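Local coordinates for succinate-semialdehyde dehydrogenase (Synechococcus sp., PDB 4ITA), which probably oxidises succinic semialdehyde to succinate with NADP+ as cofactor, as an aldehyde dehydrogenase with a Rossmann-type cofactor domain, at residues 48-60 against 169-181. Residues are numbered along the deposited sequence; the frame is centred on the assembly and turned at random.
Sequences QRRQWLENAAAIL and EAILEAAGFPEGV. With EDO (1,2-ethanediol), chain E; EDO (1,2-ethanediol), chain S.
The end of helix 162-175, which links parallel strands 152-156 and 182-185 of the Rossmann-type domain and is closed by a Schellman motif, meets helix 46-62 where A175, the knob of a knobs-into-holes contact, drops its CB among W52, N55, A56 and I59. The axes of 48-60 and 169-175 approach to 8.3 Å at 126°. The single methyl of A175 lets the backbones come close, with its CB 3.3 Å from W52 O. Just beyond, N55 ND2 donates a hydrogen bond to A175 O at 2.9 Å with an N-H...O angle of 170°, the oxygen lying in the plane of the N55 amide.

G176, in its positive-phi conformation, then turns the chain across the indole: G176 O, P178 CD and F177 N lie over one face of W52, P178 CD being 4.0 Å from the centroid of the six-membered ring. The F177 ring presents its face to W52 CB, a CH-pi contact 3.4 Å from the centroid, and the indole's five-membered ring points its edge at F177 in a T-shaped (edge-to-face) pair. W52 has CG beside its backbone N (chi1 -60°), which sets the indole against the turn. With an alanine in place of W52 the CB would stay over F177, but P178 CD and the G176 carbonyl would probably lose the indole face that covers them.

Toward the C-terminal end of 48-60, I59 CD1 reaches A174 CB at 3.8 Å and L60 CD2 meets I171 CD1; F67 of helix 64-75 touches both I59 and I171. Apolar packing thus carries most of this interface, and the nearly straight hydrogen bond from the N55 amide grips the A175 carbonyl, at the end of one helix, from its neighbour.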
loop_
_atom_site.group_PDB
_atom_site.type_symbol
_atom_site.label_atom_id
_atom_site.label_comp_id
_atom_site.label_asym_id
_atom_site.label_seq_id
_atom_site.Cartn_x
_atom_site.Cartn_y
_atom_site.Cartn_z
ATOM N N GLN A 48 -4.145 27.486 6.823
ATOM C CA GLN A 48 -4.115 27.214 8.262
ATOM C C GLN A 48 -3.141 26.085 8.593
ATOM O O GLN A 48 -2.320 26.216 9.502
ATOM C CB GLN A 48 -5.512 26.870 8.794
ATOM C CG GLN A 48 -6.428 28.067 8.945
ATOM C CD GLN A 48 -7.785 27.874 8.275
ATOM O OE1 GLN A 48 -8.376 26.788 8.312
ATOM N NE2 GLN A 48 -8.284 28.937 7.652
ATOM N N ARG A 49 -3.215 24.986 7.843
ATOM C CA ARG A 49 -2.344 23.842 8.113
ATOM C C ARG A 49 -0.891 24.242 7.945
ATOM O O ARG A 49 -0.039 23.863 8.741
ATOM C CB ARG A 49 -2.673 22.681 7.179
ATOM C CG ARG A 49 -4.113 22.217 7.265
ATOM C CD ARG A 49 -4.383 21.146 6.235
ATOM N NE ARG A 49 -5.814 20.975 6.045
ATOM C CZ ARG A 49 -6.354 20.245 5.082
ATOM N NH1 ARG A 49 -5.587 19.593 4.222
ATOM N NH2 ARG A 49 -7.672 20.172 4.987
ATOM N N ARG A 50 -0.619 25.031 6.907
ATOM C CA ARG A 50 0.721 25.522 6.624
ATOM C C ARG A 50 1.247 26.415 7.738
ATOM O O ARG A 50 2.406 26.309 8.135
ATOM C CB ARG A 50 0.703 26.295 5.303
ATOM C CG ARG A 50 2.035 26.878 4.898
ATOM C CD ARG A 50 1.950 27.592 3.553
ATOM N NE ARG A 50 1.506 26.693 2.486
ATOM C CZ ARG A 50 0.320 26.767 1.881
ATOM N NH1 ARG A 50 0.009 25.895 0.935
ATOM N NH2 ARG A 50 -0.552 27.712 2.220
ATOM N N GLN A 51 0.393 27.298 8.243
ATOM C CA GLN A 51 0.769 28.158 9.363
ATOM C C GLN A 51 1.171 27.333 10.583
ATOM O O GLN A 51 2.215 27.567 11.200
ATOM C CB GLN A 51 -0.394 29.076 9.733
ATOM C CG GLN A 51 -0.117 29.889 10.980
ATOM C CD GLN A 51 -1.371 30.490 11.587
ATOM O OE1 GLN A 51 -2.468 30.398 11.023
ATOM N NE2 GLN A 51 -1.214 31.120 12.746
ATOM N N TRP A 52 0.349 26.352 10.928
ATOM C CA TRP A 52 0.628 25.541 12.106
ATOM C C TRP A 52 1.895 24.707 11.897
ATOM O O TRP A 52 2.726 24.596 12.802
ATOM C CB TRP A 52 -0.598 24.699 12.471
ATOM C CG TRP A 52 -1.807 25.557 12.785
ATOM C CD1 TRP A 52 -1.810 26.776 13.416
ATOM C CD2 TRP A 52 -3.176 25.277 12.458
ATOM N NE1 TRP A 52 -3.096 27.260 13.504
ATOM C CE2 TRP A 52 -3.951 26.360 12.925
ATOM C CE3 TRP A 52 -3.820 24.215 11.809
ATOM C CZ2 TRP A 52 -5.337 26.414 12.758
ATOM C CZ3 TRP A 52 -5.200 24.268 11.650
ATOM C CH2 TRP A 52 -5.941 25.357 12.124
ATOM N N LEU A 53 2.082 24.173 10.689
ATOM C CA LEU A 53 3.285 23.398 10.390
ATOM C C LEU A 53 4.545 24.257 10.461
ATOM O O LEU A 53 5.570 23.833 10.994
ATOM C CB LEU A 53 3.181 22.758 9.011
ATOM C CG LEU A 53 3.008 21.250 8.926
ATOM C CD1 LEU A 53 3.218 20.802 7.489
ATOM C CD2 LEU A 53 3.971 20.537 9.866
ATOM N N GLU A 54 4.461 25.473 9.931
ATOM C CA GLU A 54 5.600 26.385 9.981
ATOM C C GLU A 54 5.877 26.856 11.401
ATOM O O GLU A 54 7.028 27.050 11.781
ATOM C CB GLU A 54 5.419 27.557 9.003
ATOM C CG GLU A 54 5.522 27.080 7.561
ATOM C CD GLU A 54 5.350 28.168 6.516
ATOM O OE1 GLU A 54 4.757 29.223 6.827
ATOM O OE2 GLU A 54 5.810 27.950 5.370
ATOM N N ASN A 55 4.824 27.011 12.199
ATOM C CA ASN A 55 5.004 27.322 13.610
ATOM C C ASN A 55 5.749 26.198 14.329
ATOM O O ASN A 55 6.619 26.458 15.157
ATOM C CB ASN A 55 3.665 27.568 14.310
ATOM C CG ASN A 55 3.086 28.929 14.022
ATOM O OD1 ASN A 55 3.722 29.790 13.417
ATOM N ND2 ASN A 55 1.857 29.135 14.473
ATOM N N ALA A 56 5.398 24.952 14.011
ATOM C CA ALA A 56 6.077 23.791 14.588
ATOM C C ALA A 56 7.558 23.792 14.220
ATOM O O ALA A 56 8.415 23.560 15.076
ATOM C CB ALA A 56 5.413 22.497 14.137
ATOM N N ALA A 57 7.852 24.075 12.952
ATOM C CA ALA A 57 9.240 24.201 12.503
ATOM C C ALA A 57 9.988 25.262 13.301
ATOM O O ALA A 57 11.109 25.036 13.747
ATOM C CB ALA A 57 9.303 24.513 11.016
ATOM N N ALA A 58 9.366 26.426 13.487
ATOM C CA ALA A 58 10.015 27.511 14.228
ATOM C C ALA A 58 10.279 27.141 15.689
ATOM O O ALA A 58 11.309 27.521 16.258
ATOM C CB ALA A 58 9.203 28.800 14.123
ATOM N N ILE A 59 9.362 26.395 16.300
ATOM C CA ILE A 59 9.564 25.911 17.662
ATOM C C ILE A 59 10.767 24.963 17.728
ATOM O O ILE A 59 11.635 25.096 18.594
ATOM C CB ILE A 59 8.294 25.220 18.203
ATOM C CG1 ILE A 59 7.185 26.254 18.420
ATOM C CG2 ILE A 59 8.600 24.483 19.498
ATOM C CD1 ILE A 59 5.797 25.657 18.595
ATOM N N LEU A 60 10.830 24.016 16.800
ATOM C CA LEU A 60 11.968 23.102 16.717
ATOM C C LEU A 60 13.289 23.834 16.475
ATOM O O LEU A 60 14.320 23.484 17.054
ATOM C CB LEU A 60 11.728 22.082 15.601
ATOM C CG LEU A 60 10.692 21.003 15.917
ATOM C CD1 LEU A 60 10.124 20.432 14.631
ATOM C CD2 LEU A 60 11.317 19.893 16.757
ATOM N N GLU A 169 3.894 16.070 20.904
ATOM C CA GLU A 169 2.525 16.562 21.040
ATOM C C GLU A 169 2.498 18.008 21.529
ATOM O O GLU A 169 1.739 18.819 21.011
ATOM C CB GLU A 169 1.676 15.670 21.959
ATOM C CG GLU A 169 0.247 16.203 22.078
ATOM C CD GLU A 169 -0.682 15.422 22.988
ATOM O OE1 GLU A 169 -0.742 14.186 22.912
ATOM O OE2 GLU A 169 -1.422 16.063 23.764
ATOM N N ALA A 170 3.339 18.332 22.510
ATOM C CA ALA A 170 3.379 19.690 23.053
ATOM C C ALA A 170 3.817 20.713 22.005
ATOM O O ALA A 170 3.307 21.830 21.969
ATOM C CB ALA A 170 4.282 19.749 24.269
ATOM N N ILE A 171 4.761 20.343 21.144
ATOM C CA ILE A 171 5.189 21.225 20.062
ATOM C C ILE A 171 4.013 21.517 19.140
ATOM O O ILE A 171 3.771 22.661 18.764
ATOM C CB ILE A 171 6.340 20.589 19.245
ATOM C CG1 ILE A 171 7.626 20.595 20.076
ATOM C CG2 ILE A 171 6.561 21.348 17.938
ATOM C CD1 ILE A 171 8.705 19.669 19.537
ATOM N N LEU A 172 3.265 20.479 18.790
ATOM C CA LEU A 172 2.157 20.634 17.856
ATOM C C LEU A 172 0.994 21.429 18.466
ATOM O O LEU A 172 0.333 22.207 17.762
ATOM C CB LEU A 172 1.721 19.276 17.297
ATOM C CG LEU A 172 2.812 18.593 16.468
ATOM C CD1 LEU A 172 2.408 17.166 16.136
ATOM C CD2 LEU A 172 3.102 19.353 15.189
ATOM N N GLU A 173 0.768 21.271 19.770
ATOM C CA GLU A 173 -0.209 22.101 20.474
ATOM C C GLU A 173 0.213 23.567 20.463
ATOM O O GLU A 173 -0.602 24.457 20.181
ATOM C CB GLU A 173 -0.387 21.607 21.914
ATOM C CG GLU A 173 -1.486 22.328 22.707
ATOM C CD GLU A 173 -1.141 23.760 23.091
ATOM O OE1 GLU A 173 -0.002 24.022 23.539
ATOM O OE2 GLU A 173 -2.011 24.640 22.911
ATOM N N ALA A 174 1.471 23.824 20.823
ATOM C CA ALA A 174 1.983 25.193 20.873
ATOM C C ALA A 174 1.962 25.831 19.494
ATOM O O ALA A 174 1.790 27.044 19.379
ATOM C CB ALA A 174 3.386 25.223 21.457
ATOM N N ALA A 175 2.121 25.019 18.453
ATOM C CA ALA A 175 2.117 25.519 17.085
ATOM C C ALA A 175 0.736 25.987 16.640
ATOM O O ALA A 175 0.617 26.805 15.719
ATOM C CB ALA A 175 2.627 24.456 16.140
ATOM N N GLY A 176 -0.307 25.463 17.279
ATOM C CA GLY A 176 -1.667 25.856 16.967
ATOM C C GLY A 176 -2.560 24.768 16.414
ATOM O O GLY A 176 -3.726 25.025 16.138
ATOM N N PHE A 177 -2.040 23.556 16.233
ATOM C CA PHE A 177 -2.887 22.478 15.714
ATOM C C PHE A 177 -4.004 22.184 16.706
ATOM O O PHE A 177 -3.734 21.987 17.890
ATOM C CB PHE A 177 -2.077 21.206 15.441
ATOM C CG PHE A 177 -1.224 21.281 14.206
ATOM C CD1 PHE A 177 -1.795 21.108 12.946
ATOM C CD2 PHE A 177 0.146 21.508 14.298
ATOM C CE1 PHE A 177 -1.012 21.181 11.807
ATOM C CE2 PHE A 177 0.935 21.568 13.159
ATOM C CZ PHE A 177 0.354 21.401 11.919
ATOM N N PRO A 178 -5.261 22.165 16.228
ATOM C CA PRO A 178 -6.388 21.946 17.150
ATOM C C PRO A 178 -6.304 20.640 17.948
ATOM O O PRO A 178 -5.717 19.641 17.502
ATOM C CB PRO A 178 -7.596 21.920 16.219
ATOM C CG PRO A 178 -7.195 22.792 15.060
ATOM C CD PRO A 178 -5.721 22.500 14.863
ATOM N N GLU A 179 -6.900 20.659 19.133
ATOM C CA GLU A 179 -6.934 19.500 20.011
ATOM C C GLU A 179 -7.524 18.297 19.282
ATOM O O GLU A 179 -8.567 18.397 18.635
ATOM C CB GLU A 179 -7.781 19.825 21.235
ATOM C CG GLU A 179 -7.858 18.707 22.250
ATOM C CD GLU A 179 -8.664 19.069 23.481
ATOM O OE1 GLU A 179 -9.217 20.185 23.548
ATOM O OE2 GLU A 179 -8.747 18.222 24.388
ATOM N N GLY A 180 -6.857 17.152 19.388
ATOM C CA GLY A 180 -7.318 15.930 18.740
ATOM C C GLY A 180 -6.724 15.680 17.371
ATOM O O GLY A 180 -6.892 14.601 16.806
ATOM N N VAL A 181 -6.042 16.677 16.815
ATOM C CA VAL A 181 -5.416 16.493 15.516
ATOM C C VAL A 181 -4.176 15.608 15.618
ATOM O O VAL A 181 -3.890 14.829 14.709
ATOM C CB VAL A 181 -5.128 17.857 14.847
ATOM C CG1 VAL A 181 -4.206 17.707 13.641
ATOM C CG2 VAL A 181 -6.447 18.521 14.455
HETATM C C1 EDO E . -1.692 18.563 19.870
HETATM O O1 EDO E . -2.646 18.932 20.870
HETATM C C2 EDO E . -2.175 18.990 18.492
HETATM O O2 EDO E . -3.416 18.353 18.167
HETATM C C1 EDO S . -8.994 18.025 3.386
HETATM O O1 EDO S . -10.329 17.662 2.990
HETATM C C2 EDO S . -8.125 18.484 2.219
HETATM O O2 EDO S . -6.795 17.945 2.312
#